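Local coordinates for protein type II restriction enzyme AgeI (Thalassobius gelatinovorus, PDB 5DWA) that recognises the double-stranded DNA sequence 5'-ACCGGT-3' and cleaves it after the first A, leaving fragments with 5'-terminal phosphates, at residues R73-E78 and S85-R90; I47-V52 and L100-N105; D30-L35 and H69-I74. All coordinates share one frame; numbering follows the deposited sequence. Where two conformers were deposited one is given.

Contact 1: residues R73-E78 and S85-R90; sequences RIYIRE and SQSWVR. With nucleotides of chain D; nucleotides of chain C.
I76 and S85 bring the backbones of segments 73-78 and 85-90 closest, CA to CA 6.2 Å, while the segment axes pass 9.5 Å apart with their N-to-C directions 132° from one another. This is an open hairpin of consecutive helices, and the second helix enters the DNA minor groove. Y75 crosses toward it with CG anti to the backbone N (chi1 -171°), bringing the inner part of the ring against the indole, Y75 CG lying 3.7 Å from W88 CE3. The two rings meet obliquely, planes 55° apart, I47 of helix 43-57 packs on both, and W88 NE1 is hydrogen-bonded to the phosphate of DG7 of chain C. I76 covers the start of the second helix with its CD1, 3.6 Å from S85 N. On the groove side, Q86 O accepts a nearly straight bond from N2 of DG8 of chain D, while R90 NE donates a hydrogen bond to O2 of DC10 of chain D at 2.8 Å. The two helices and the DNA backbone are joined by a hydroxyl relay: Y75 OH donates to S87 OG (2.6 Å), and S87 OG in turn donates to OP1 of DC10 of chain D (2.5 Å).

Contact 2: residues I47-V52 and L100-N105; sequences IGQAFV and LVERYN
Q49 and E102 form a polar bridge at the protein surface between helix 43-57, one of the helices that follow the N-terminal strand pair, and the long helix 84-109, whose later turns reach the central mixed sheet of the PD-(D/E)XK nuclease fold. The CA atoms come nearest at V52 and R103, 6.7 Å apart, yet the side-chain contact itself is small and rests on three residues. Q49 NE2 donates to E102 OE1 at 3.1 Å with an N-H...O angle of 156°. The donor arrives from above the carboxylate plane, 50° out of it, and the amide and carboxylate planes stand nearly perpendicular, so this is a single-point bond and not a flat, two-pronged pairing. E102 leaves its backbone toward helix 43-57, and the bend at chi2 (74°) sets the carboxylate across the Q49 amide, where OE1 meets NE2. Beside the hydrogen bond, Q49 OE1 rests 3.7 Å from E102 CG, and V52 CG2 approaches the same methylene at 4.1 Å, crossing the glutamate chain at about a right angle. V52 and E102 also touch a neighbouring molecule in the crystal, which may influence how E102 is placed.

The inward faces of both helices are engaged more deeply. F51 meets W67 edge-to-face, and Y104 OH is hydrogen-bonded to D267 and Y240. N105 OD1 accepts from the backbone N of L115 on strand 113-117, outermost in the mixed sheet of this chain. At its nearest atom about 9 Å from the bound DNA, the contact touches no nucleotide. It is a sparse helix-to-helix contact, with one side-chain hydrogen bond and one methyl-methylene touch beside it, joining an N-terminal helix to the helix that leads into the mixed sheet of this nuclease fold.

Contact 3: residues D30-L35 and H69-I74; sequences DYFVPL and HVLYRI. With nucleotides of chain C.
F32 of helix 22-36 carries its ring onto L71 and I74 of helix 63-78, where the packing is tightest. A chi1 of -179° swings the ring out toward helix 63-78, and L71 CD2 lies over one face, 4.0 Å from the ring centroid and 23° off its normal: a CH-pi contact. The ring also touches the L71 carbonyl, F32 CE2 3.4 Å from L71 O, and I74, F32 CD2 3.7 Å from I74 CG2. An alanine in place of F32 is likely to open a gap between the two helices and leave the methyl groups of L71 and I74 without their aromatic partner. The looser margin is at V33, partly exposed, whose one touch on segment 69-74 is CG2 to I74 CG2, 3.7 Å; beyond it helix 22-36 kinks at the exposed P34. The segments run at 29° with axes 10.7 Å apart, a gap bridged by F32 from one helix and L71 and I74 from the other. From the far side of helix 63-78, Y72 OH donates to OP1 of DG8 of chain C at 2.6 Å. Helix 43-57 lies alongside both segments, A50 against F32 and F51 against L71, while strand 2-8 packs on H69 and R73.

From the N terminus, contact 3 opens on helix 22-36 and contact 2 on helix 43-57 before either has closed. Contact 3 closes first, on helix 63-78, and contact 2 only at 100-105, so the two spans cross. Contact 1 starts where contact 3 ends, sharing R73 and I74, closes at 85-90 after a short loop, and falls entirely within the span of contact 2. Helix 63-78 therefore serves contacts 1 and 3, and helix 84-109 contacts 1 and 2. I47 at the start of 47-52 packs against Y75 and W88, and A50 against F32, joining all three into one helical assembly that runs from the DNA to the nuclease sheet.

Contact 1: residues R73-E78 and S85-R90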
# COMPACT_ATOMS: atom_id res chain seq x y z
N ARG A 73 -19.94 4.49 -3.00
CA ARG A 73 -20.62 4.41 -4.28
C ARG A 73 -21.12 5.77 -4.74
O ARG A 73 -20.98 6.14 -5.90
CB ARG A 73 -21.79 3.43 -4.20
CG ARG A 73 -21.35 2.00 -4.03
CD ARG A 73 -20.50 1.53 -5.20
NE ARG A 73 -19.98 0.20 -4.94
CZ ARG A 73 -19.19 -0.48 -5.77
NH1 ARG A 73 -18.81 0.05 -6.92
NH2 ARG A 73 -18.76 -1.68 -5.43
N ILE A 74 -21.73 6.51 -3.82
CA ILE A 74 -22.22 7.83 -4.13
C ILE A 74 -21.06 8.76 -4.50
O ILE A 74 -21.15 9.52 -5.46
CB ILE A 74 -23.03 8.42 -2.95
CG1 ILE A 74 -24.33 7.63 -2.77
CG2 ILE A 74 -23.34 9.88 -3.20
CD1 ILE A 74 -25.18 8.08 -1.59
N TYR A 75 -19.98 8.69 -3.74
CA TYR A 75 -18.81 9.51 -4.02
C TYR A 75 -18.26 9.23 -5.42
O TYR A 75 -18.02 10.15 -6.20
CB TYR A 75 -17.73 9.27 -2.95
CG TYR A 75 -16.57 10.23 -3.03
CD1 TYR A 75 -16.57 11.40 -2.27
CD2 TYR A 75 -15.47 9.98 -3.85
CE1 TYR A 75 -15.52 12.29 -2.33
CE2 TYR A 75 -14.40 10.86 -3.91
CZ TYR A 75 -14.44 12.02 -3.14
OH TYR A 75 -13.41 12.93 -3.17
N ILE A 76 -18.08 7.95 -5.74
CA ILE A 76 -17.60 7.55 -7.05
C ILE A 76 -18.51 8.05 -8.19
O ILE A 76 -18.02 8.45 -9.25
CB ILE A 76 -17.44 6.01 -7.13
CG1 ILE A 76 -16.33 5.54 -6.19
CG2 ILE A 76 -17.17 5.55 -8.56
CD1 ILE A 76 -14.99 6.17 -6.46
N ARG A 77 -19.82 8.03 -7.97
CA ARG A 77 -20.77 8.48 -8.98
C ARG A 77 -20.76 9.99 -9.15
O ARG A 77 -20.84 10.51 -10.27
CB ARG A 77 -22.19 8.04 -8.62
CG ARG A 77 -23.25 8.49 -9.64
CD ARG A 77 -24.67 8.16 -9.21
NE ARG A 77 -25.16 9.05 -8.17
CZ ARG A 77 -25.69 8.63 -7.02
NH1 ARG A 77 -25.78 7.33 -6.78
NH2 ARG A 77 -26.13 9.50 -6.12
N GLU A 78 -20.64 10.70 -8.04
CA GLU A 78 -20.87 12.14 -8.03
C GLU A 78 -19.65 13.02 -8.18
O GLU A 78 -19.77 14.18 -8.57
CB GLU A 78 -21.61 12.52 -6.75
CG GLU A 78 -22.97 11.88 -6.62
CD GLU A 78 -23.99 12.51 -7.56
OE1 GLU A 78 -23.77 13.66 -7.97
OE2 GLU A 78 -24.99 11.84 -7.88
N SER A 85 -12.12 7.29 -8.26
CA SER A 85 -11.51 6.24 -7.45
C SER A 85 -10.24 6.69 -6.73
O SER A 85 -10.04 6.39 -5.55
CB SER A 85 -11.19 5.01 -8.30
OG SER A 85 -12.36 4.30 -8.64
N GLN A 86 -9.38 7.41 -7.42
CA GLN A 86 -8.14 7.86 -6.79
C GLN A 86 -8.39 9.01 -5.81
O GLN A 86 -7.70 9.14 -4.80
CB GLN A 86 -7.11 8.24 -7.85
CG GLN A 86 -6.60 7.05 -8.68
CD GLN A 86 -5.62 6.17 -7.92
OE1 GLN A 86 -6.00 5.43 -7.01
NE2 GLN A 86 -4.33 6.27 -8.28
N SER A 87 -9.39 9.84 -6.11
CA SER A 87 -9.83 10.85 -5.16
C SER A 87 -10.33 10.20 -3.87
O SER A 87 -9.98 10.62 -2.77
CB SER A 87 -10.92 11.72 -5.78
OG SER A 87 -11.39 12.69 -4.85
N TRP A 88 -11.13 9.16 -4.02
CA TRP A 88 -11.61 8.39 -2.88
C TRP A 88 -10.47 7.84 -2.04
O TRP A 88 -10.52 7.91 -0.81
CB TRP A 88 -12.52 7.26 -3.37
CG TRP A 88 -12.96 6.33 -2.27
CD1 TRP A 88 -12.47 5.07 -2.03
CD2 TRP A 88 -13.97 6.57 -1.28
NE1 TRP A 88 -13.11 4.52 -0.94
CE2 TRP A 88 -14.03 5.42 -0.47
CE3 TRP A 88 -14.81 7.65 -1.00
CZ2 TRP A 88 -14.92 5.31 0.61
CZ3 TRP A 88 -15.69 7.55 0.07
CH2 TRP A 88 -15.74 6.38 0.87
N VAL A 89 -9.42 7.29 -2.67
CA VAL A 89 -8.27 6.80 -1.91
C VAL A 89 -7.69 7.91 -1.04
O VAL A 89 -7.44 7.71 0.14
CB VAL A 89 -7.17 6.25 -2.83
CG1 VAL A 89 -5.93 5.88 -2.03
CG2 VAL A 89 -7.68 5.06 -3.64
N ARG A 90 -7.50 9.08 -1.64
CA ARG A 90 -6.81 10.18 -0.98
C ARG A 90 -7.64 10.81 0.13
O ARG A 90 -7.08 11.28 1.14
CB ARG A 90 -6.42 11.23 -2.03
CG ARG A 90 -5.84 12.51 -1.44
CD ARG A 90 -4.52 12.27 -0.72
NE ARG A 90 -4.00 13.55 -0.23
CZ ARG A 90 -3.90 13.89 1.05
NH1 ARG A 90 -4.23 13.03 2.01
NH2 ARG A 90 -3.44 15.10 1.38
P DG D 8 -1.09 8.23 -12.40
OP1 DG D 8 -1.30 7.61 -13.73
OP2 DG D 8 0.18 8.93 -12.11
O5' DG D 8 -2.33 9.20 -12.14
C5' DG D 8 -3.62 8.67 -12.30
C4' DG D 8 -4.57 9.26 -11.28
O4' DG D 8 -4.21 8.84 -9.95
C3' DG D 8 -4.61 10.78 -11.25
O3' DG D 8 -5.94 11.16 -11.05
C2' DG D 8 -3.69 11.13 -10.06
C1' DG D 8 -3.93 9.96 -9.12
N9 DG D 8 -2.79 9.58 -8.28
C8 DG D 8 -1.48 9.43 -8.67
N7 DG D 8 -0.70 9.00 -7.72
C5 DG D 8 -1.56 8.83 -6.63
C6 DG D 8 -1.28 8.39 -5.32
O6 DG D 8 -0.20 8.02 -4.85
N1 DG D 8 -2.43 8.37 -4.52
C2 DG D 8 -3.69 8.72 -4.95
N2 DG D 8 -4.68 8.62 -4.04
N3 DG D 8 -3.96 9.14 -6.18
C4 DG D 8 -2.85 9.17 -6.97
P DC D 10 -8.83 15.25 -5.31
OP1 DC D 10 -10.13 14.86 -4.76
OP2 DC D 10 -8.77 16.16 -6.48
O5' DC D 10 -7.93 15.89 -4.19
C5' DC D 10 -7.95 15.34 -2.89
C4' DC D 10 -6.93 16.02 -2.01
O4' DC D 10 -5.61 15.62 -2.42
C3' DC D 10 -6.95 17.54 -2.09
O3' DC D 10 -6.74 18.07 -0.81
C2' DC D 10 -5.77 17.84 -3.00
C1' DC D 10 -4.82 16.78 -2.49
N1 DC D 10 -3.66 16.49 -3.36
C2 DC D 10 -2.57 15.84 -2.80
O2 DC D 10 -2.61 15.54 -1.60
N3 DC D 10 -1.51 15.54 -3.58
C4 DC D 10 -1.53 15.86 -4.87
N4 DC D 10 -0.45 15.56 -5.60
C5 DC D 10 -2.64 16.53 -5.47
C6 DC D 10 -3.68 16.82 -4.68
P DC C 6 -6.26 3.84 4.01
OP1 DC C 6 -7.29 3.85 5.04
OP2 DC C 6 -5.05 3.01 4.11
O5' DC C 6 -7.00 3.43 2.66
C5' DC C 6 -8.11 4.17 2.24
C4' DC C 6 -8.54 3.69 0.87
O4' DC C 6 -7.44 3.84 -0.06
C3' DC C 6 -8.98 2.24 0.79
O3' DC C 6 -10.08 2.18 -0.07
C2' DC C 6 -7.76 1.52 0.19
C1' DC C 6 -7.16 2.60 -0.70
N1 DC C 6 -5.69 2.53 -0.84
C2 DC C 6 -5.10 2.45 -2.10
O2 DC C 6 -5.80 2.38 -3.11
N3 DC C 6 -3.74 2.42 -2.18
C4 DC C 6 -3.01 2.51 -1.07
N4 DC C 6 -1.68 2.47 -1.20
C5 DC C 6 -3.60 2.63 0.21
C6 DC C 6 -4.93 2.64 0.29

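Contact 2: residues I47-V52 and L100-N105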
# COMPACT_ATOMS: atom_id res chain seq x y z
N ILE A 47 -16.99 13.26 3.74
CA ILE A 47 -17.21 11.83 3.96
C ILE A 47 -17.29 11.52 5.45
O ILE A 47 -18.17 10.77 5.89
CB ILE A 47 -16.08 11.01 3.31
CG1 ILE A 47 -16.04 11.24 1.80
CG2 ILE A 47 -16.24 9.52 3.61
CD1 ILE A 47 -14.70 10.87 1.19
N GLY A 48 -16.40 12.13 6.23
CA GLY A 48 -16.36 11.91 7.66
C GLY A 48 -17.66 12.30 8.33
O GLY A 48 -18.24 11.52 9.10
N GLN A 49 -18.13 13.51 8.03
CA GLN A 49 -19.37 13.99 8.64
C GLN A 49 -20.57 13.22 8.10
O GLN A 49 -21.49 12.91 8.85
CB GLN A 49 -19.55 15.50 8.42
CG GLN A 49 -18.51 16.37 9.13
CD GLN A 49 -18.39 16.09 10.63
OE1 GLN A 49 -19.37 15.74 11.29
NE2 GLN A 49 -17.18 16.25 11.16
N ALA A 50 -20.57 12.87 6.81
CA ALA A 50 -21.65 12.07 6.27
C ALA A 50 -21.73 10.69 6.93
O ALA A 50 -22.81 10.13 7.10
CB ALA A 50 -21.50 11.93 4.77
N PHE A 51 -20.58 10.14 7.30
CA PHE A 51 -20.58 8.84 7.96
C PHE A 51 -21.20 8.93 9.35
O PHE A 51 -21.97 8.06 9.75
CB PHE A 51 -19.16 8.27 8.04
CG PHE A 51 -19.10 6.89 8.63
CD1 PHE A 51 -19.82 5.84 8.07
CD2 PHE A 51 -18.29 6.63 9.73
CE1 PHE A 51 -19.76 4.57 8.62
CE2 PHE A 51 -18.22 5.35 10.28
CZ PHE A 51 -18.95 4.32 9.72
N VAL A 52 -20.85 9.97 10.09
CA VAL A 52 -21.42 10.18 11.41
C VAL A 52 -22.93 10.38 11.30
O VAL A 52 -23.71 9.83 12.08
CB VAL A 52 -20.77 11.38 12.10
CG1 VAL A 52 -21.48 11.72 13.41
CG2 VAL A 52 -19.30 11.10 12.37
N LEU A 100 -13.85 9.18 13.48
CA LEU A 100 -13.51 8.64 14.80
C LEU A 100 -13.46 9.74 15.86
O LEU A 100 -14.00 9.60 16.95
CB LEU A 100 -12.17 7.90 14.77
CG LEU A 100 -12.20 6.51 14.14
CD1 LEU A 100 -10.76 6.02 13.96
CD2 LEU A 100 -13.00 5.56 15.01
N VAL A 101 -12.81 10.85 15.51
CA VAL A 101 -12.65 11.97 16.43
C VAL A 101 -14.01 12.62 16.73
O VAL A 101 -14.34 12.88 17.89
CB VAL A 101 -11.69 13.03 15.87
CG1 VAL A 101 -11.69 14.29 16.73
CG2 VAL A 101 -10.29 12.46 15.76
N GLU A 102 -14.79 12.84 15.68
CA GLU A 102 -16.11 13.46 15.82
C GLU A 102 -17.05 12.62 16.69
O GLU A 102 -17.77 13.15 17.54
CB GLU A 102 -16.74 13.68 14.44
CG GLU A 102 -18.11 14.36 14.46
CD GLU A 102 -18.02 15.83 14.77
OE1 GLU A 102 -17.11 16.51 14.24
OE2 GLU A 102 -18.86 16.32 15.55
N ARG A 103 -17.03 11.30 16.48
CA ARG A 103 -17.95 10.42 17.18
C ARG A 103 -17.55 10.21 18.64
O ARG A 103 -18.41 10.20 19.52
CB ARG A 103 -18.05 9.06 16.47
CG ARG A 103 -19.03 8.08 17.11
CD ARG A 103 -18.30 7.06 17.98
NE ARG A 103 -19.18 6.06 18.57
CZ ARG A 103 -19.67 6.12 19.81
NH1 ARG A 103 -19.37 7.15 20.59
NH2 ARG A 103 -20.46 5.16 20.26
N TYR A 104 -16.26 10.02 18.89
CA TYR A 104 -15.82 9.64 20.22
C TYR A 104 -15.44 10.75 21.17
O TYR A 104 -15.56 10.56 22.38
CB TYR A 104 -14.64 8.67 20.09
CG TYR A 104 -15.11 7.28 19.74
CD1 TYR A 104 -15.94 6.59 20.60
CD2 TYR A 104 -14.73 6.67 18.55
CE1 TYR A 104 -16.38 5.31 20.31
CE2 TYR A 104 -15.16 5.39 18.25
CZ TYR A 104 -15.99 4.71 19.13
OH TYR A 104 -16.43 3.44 18.85
N ASN A 105 -14.97 11.90 20.68
CA ASN A 105 -14.52 12.93 21.61
C ASN A 105 -15.59 13.43 22.59
O ASN A 105 -15.26 13.66 23.75
CB ASN A 105 -13.91 14.11 20.85
CG ASN A 105 -12.40 13.98 20.72
OD1 ASN A 105 -11.83 13.01 21.20
ND2 ASN A 105 -11.76 14.93 20.07

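Contact 3: residues D30-L35 and H69-I74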
# COMPACT_ATOMS: atom_id res chain seq x y z
N ASP A 30 -29.17 12.88 0.27
CA ASP A 30 -29.48 14.31 0.24
C ASP A 30 -28.51 15.16 1.05
O ASP A 30 -28.26 16.32 0.72
CB ASP A 30 -30.91 14.57 0.74
CG ASP A 30 -31.97 14.10 -0.25
OD1 ASP A 30 -31.63 13.80 -1.41
OD2 ASP A 30 -33.16 14.04 0.15
N TYR A 31 -27.98 14.58 2.13
CA TYR A 31 -26.99 15.28 2.94
C TYR A 31 -25.61 15.25 2.28
O TYR A 31 -24.91 16.26 2.22
CB TYR A 31 -26.91 14.67 4.34
CG TYR A 31 -25.84 15.28 5.22
CD1 TYR A 31 -25.94 16.59 5.64
CD2 TYR A 31 -24.74 14.54 5.63
CE1 TYR A 31 -24.97 17.16 6.45
CE2 TYR A 31 -23.77 15.10 6.44
CZ TYR A 31 -23.89 16.41 6.84
OH TYR A 31 -22.92 16.97 7.65
N PHE A 32 -25.25 14.09 1.75
CA PHE A 32 -23.89 13.83 1.30
C PHE A 32 -23.59 14.34 -0.12
O PHE A 32 -22.55 14.94 -0.35
CB PHE A 32 -23.61 12.33 1.40
CG PHE A 32 -22.22 11.91 0.97
CD1 PHE A 32 -21.10 12.57 1.44
CD2 PHE A 32 -22.06 10.81 0.14
CE1 PHE A 32 -19.83 12.15 1.06
CE2 PHE A 32 -20.80 10.39 -0.25
CZ PHE A 32 -19.68 11.06 0.21
N VAL A 33 -24.50 14.10 -1.06
CA VAL A 33 -24.26 14.48 -2.45
C VAL A 33 -23.83 15.95 -2.60
O VAL A 33 -22.83 16.22 -3.27
CB VAL A 33 -25.50 14.22 -3.34
CG1 VAL A 33 -25.34 14.90 -4.69
CG2 VAL A 33 -25.71 12.72 -3.52
N PRO A 34 -24.55 16.90 -1.96
CA PRO A 34 -24.12 18.29 -2.17
C PRO A 34 -22.76 18.62 -1.55
O PRO A 34 -22.22 19.69 -1.83
CB PRO A 34 -25.22 19.11 -1.47
CG PRO A 34 -26.37 18.19 -1.33
CD PRO A 34 -25.77 16.83 -1.14
N LEU A 35 -22.22 17.71 -0.74
CA LEU A 35 -20.94 17.96 -0.09
C LEU A 35 -19.76 17.47 -0.93
O LEU A 35 -18.63 17.91 -0.72
CB LEU A 35 -20.89 17.27 1.28
CG LEU A 35 -21.98 17.63 2.29
CD1 LEU A 35 -21.75 16.89 3.60
CD2 LEU A 35 -22.03 19.14 2.51
N HIS A 69 -20.92 0.51 0.74
CA HIS A 69 -21.99 0.36 -0.26
C HIS A 69 -22.75 1.66 -0.50
O HIS A 69 -23.44 1.77 -1.51
CB HIS A 69 -22.99 -0.74 0.15
CG HIS A 69 -22.43 -2.13 0.08
ND1 HIS A 69 -21.65 -2.57 -0.96
CD2 HIS A 69 -22.57 -3.18 0.92
CE1 HIS A 69 -21.31 -3.83 -0.76
NE2 HIS A 69 -21.86 -4.23 0.38
N VAL A 70 -22.65 2.62 0.41
CA VAL A 70 -23.38 3.88 0.24
C VAL A 70 -22.45 5.05 -0.05
O VAL A 70 -22.45 5.57 -1.16
CB VAL A 70 -24.25 4.22 1.48
CG1 VAL A 70 -25.01 5.54 1.27
CG2 VAL A 70 -25.21 3.08 1.77
N LEU A 71 -21.64 5.45 0.93
CA LEU A 71 -20.78 6.63 0.76
C LEU A 71 -19.77 6.47 -0.38
O LEU A 71 -19.65 7.34 -1.23
CB LEU A 71 -20.04 6.95 2.07
CG LEU A 71 -20.92 7.30 3.29
CD1 LEU A 71 -20.06 7.74 4.48
CD2 LEU A 71 -21.95 8.38 2.94
N TYR A 72 -19.06 5.34 -0.41
CA TYR A 72 -18.14 5.04 -1.50
C TYR A 72 -18.79 5.14 -2.87
O TYR A 72 -18.27 5.78 -3.77
CB TYR A 72 -17.60 3.63 -1.30
CG TYR A 72 -16.72 3.04 -2.38
CD1 TYR A 72 -15.61 3.71 -2.87
CD2 TYR A 72 -16.96 1.75 -2.83
CE1 TYR A 72 -14.78 3.13 -3.83
CE2 TYR A 72 -16.15 1.17 -3.78
CZ TYR A 72 -15.06 1.84 -4.26
OH TYR A 72 -14.26 1.22 -5.19
N ARG A 73 -19.94 4.49 -3.00
CA ARG A 73 -20.62 4.41 -4.28
C ARG A 73 -21.12 5.77 -4.74
O ARG A 73 -20.98 6.14 -5.90
CB ARG A 73 -21.79 3.43 -4.20
CG ARG A 73 -21.35 2.00 -4.03
CD ARG A 73 -20.50 1.53 -5.20
NE ARG A 73 -19.98 0.20 -4.94
CZ ARG A 73 -19.19 -0.48 -5.77
NH1 ARG A 73 -18.81 0.05 -6.92
NH2 ARG A 73 -18.76 -1.68 -5.43
N ILE A 74 -21.73 6.51 -3.82
CA ILE A 74 -22.22 7.83 -4.13
C ILE A 74 -21.06 8.76 -4.50
O ILE A 74 -21.15 9.52 -5.46
CB ILE A 74 -23.03 8.42 -2.95
CG1 ILE A 74 -24.33 7.63 -2.77
CG2 ILE A 74 -23.34 9.88 -3.20
CD1 ILE A 74 -25.18 8.08 -1.59
P DG C 8 -13.54 -2.49 -4.98
OP1 DG C 8 -14.53 -1.38 -5.05
OP2 DG C 8 -13.78 -3.59 -4.02
O5' DG C 8 -13.37 -3.06 -6.44
C5' DG C 8 -13.06 -2.14 -7.49
C4' DG C 8 -12.10 -2.76 -8.49
O4' DG C 8 -10.80 -2.95 -7.87
C3' DG C 8 -12.53 -4.10 -9.03
O3' DG C 8 -12.20 -4.12 -10.41
C2' DG C 8 -11.70 -5.10 -8.19
C1' DG C 8 -10.42 -4.33 -7.93
N9 DG C 8 -9.77 -4.62 -6.66
C8 DG C 8 -10.37 -4.75 -5.43
N7 DG C 8 -9.50 -4.93 -4.45
C5 DG C 8 -8.27 -4.87 -5.09
C6 DG C 8 -6.97 -5.01 -4.56
O6 DG C 8 -6.65 -5.16 -3.38
N1 DG C 8 -5.99 -4.91 -5.54
C2 DG C 8 -6.23 -4.70 -6.88
N2 DG C 8 -5.15 -4.62 -7.69
N3 DG C 8 -7.45 -4.58 -7.38
C4 DG C 8 -8.41 -4.68 -6.44
P DG C 7 -11.24 1.10 0.13
OP1 DG C 7 -12.51 1.85 0.21
OP2 DG C 7 -10.89 0.12 1.17
O5' DG C 7 -11.23 0.30 -1.25
C5' DG C 7 -11.40 0.97 -2.48
C4' DG C 7 -11.14 0.00 -3.62
O4' DG C 7 -9.71 -0.23 -3.75
C3' DG C 7 -11.75 -1.38 -3.44
O3' DG C 7 -12.09 -1.88 -4.70
C2' DG C 7 -10.61 -2.18 -2.81
C1' DG C 7 -9.41 -1.61 -3.55
N9 DG C 7 -8.17 -1.64 -2.80
C8 DG C 7 -8.00 -1.96 -1.47
N7 DG C 7 -6.77 -1.82 -1.07
C5 DG C 7 -6.10 -1.35 -2.18
C6 DG C 7 -4.74 -1.01 -2.35
O6 DG C 7 -3.83 -1.04 -1.51
N1 DG C 7 -4.47 -0.57 -3.64
C2 DG C 7 -5.40 -0.48 -4.65
N2 DG C 7 -4.96 -0.03 -5.82
N3 DG C 7 -6.67 -0.80 -4.50
C4 DG C 7 -6.95 -1.23 -3.25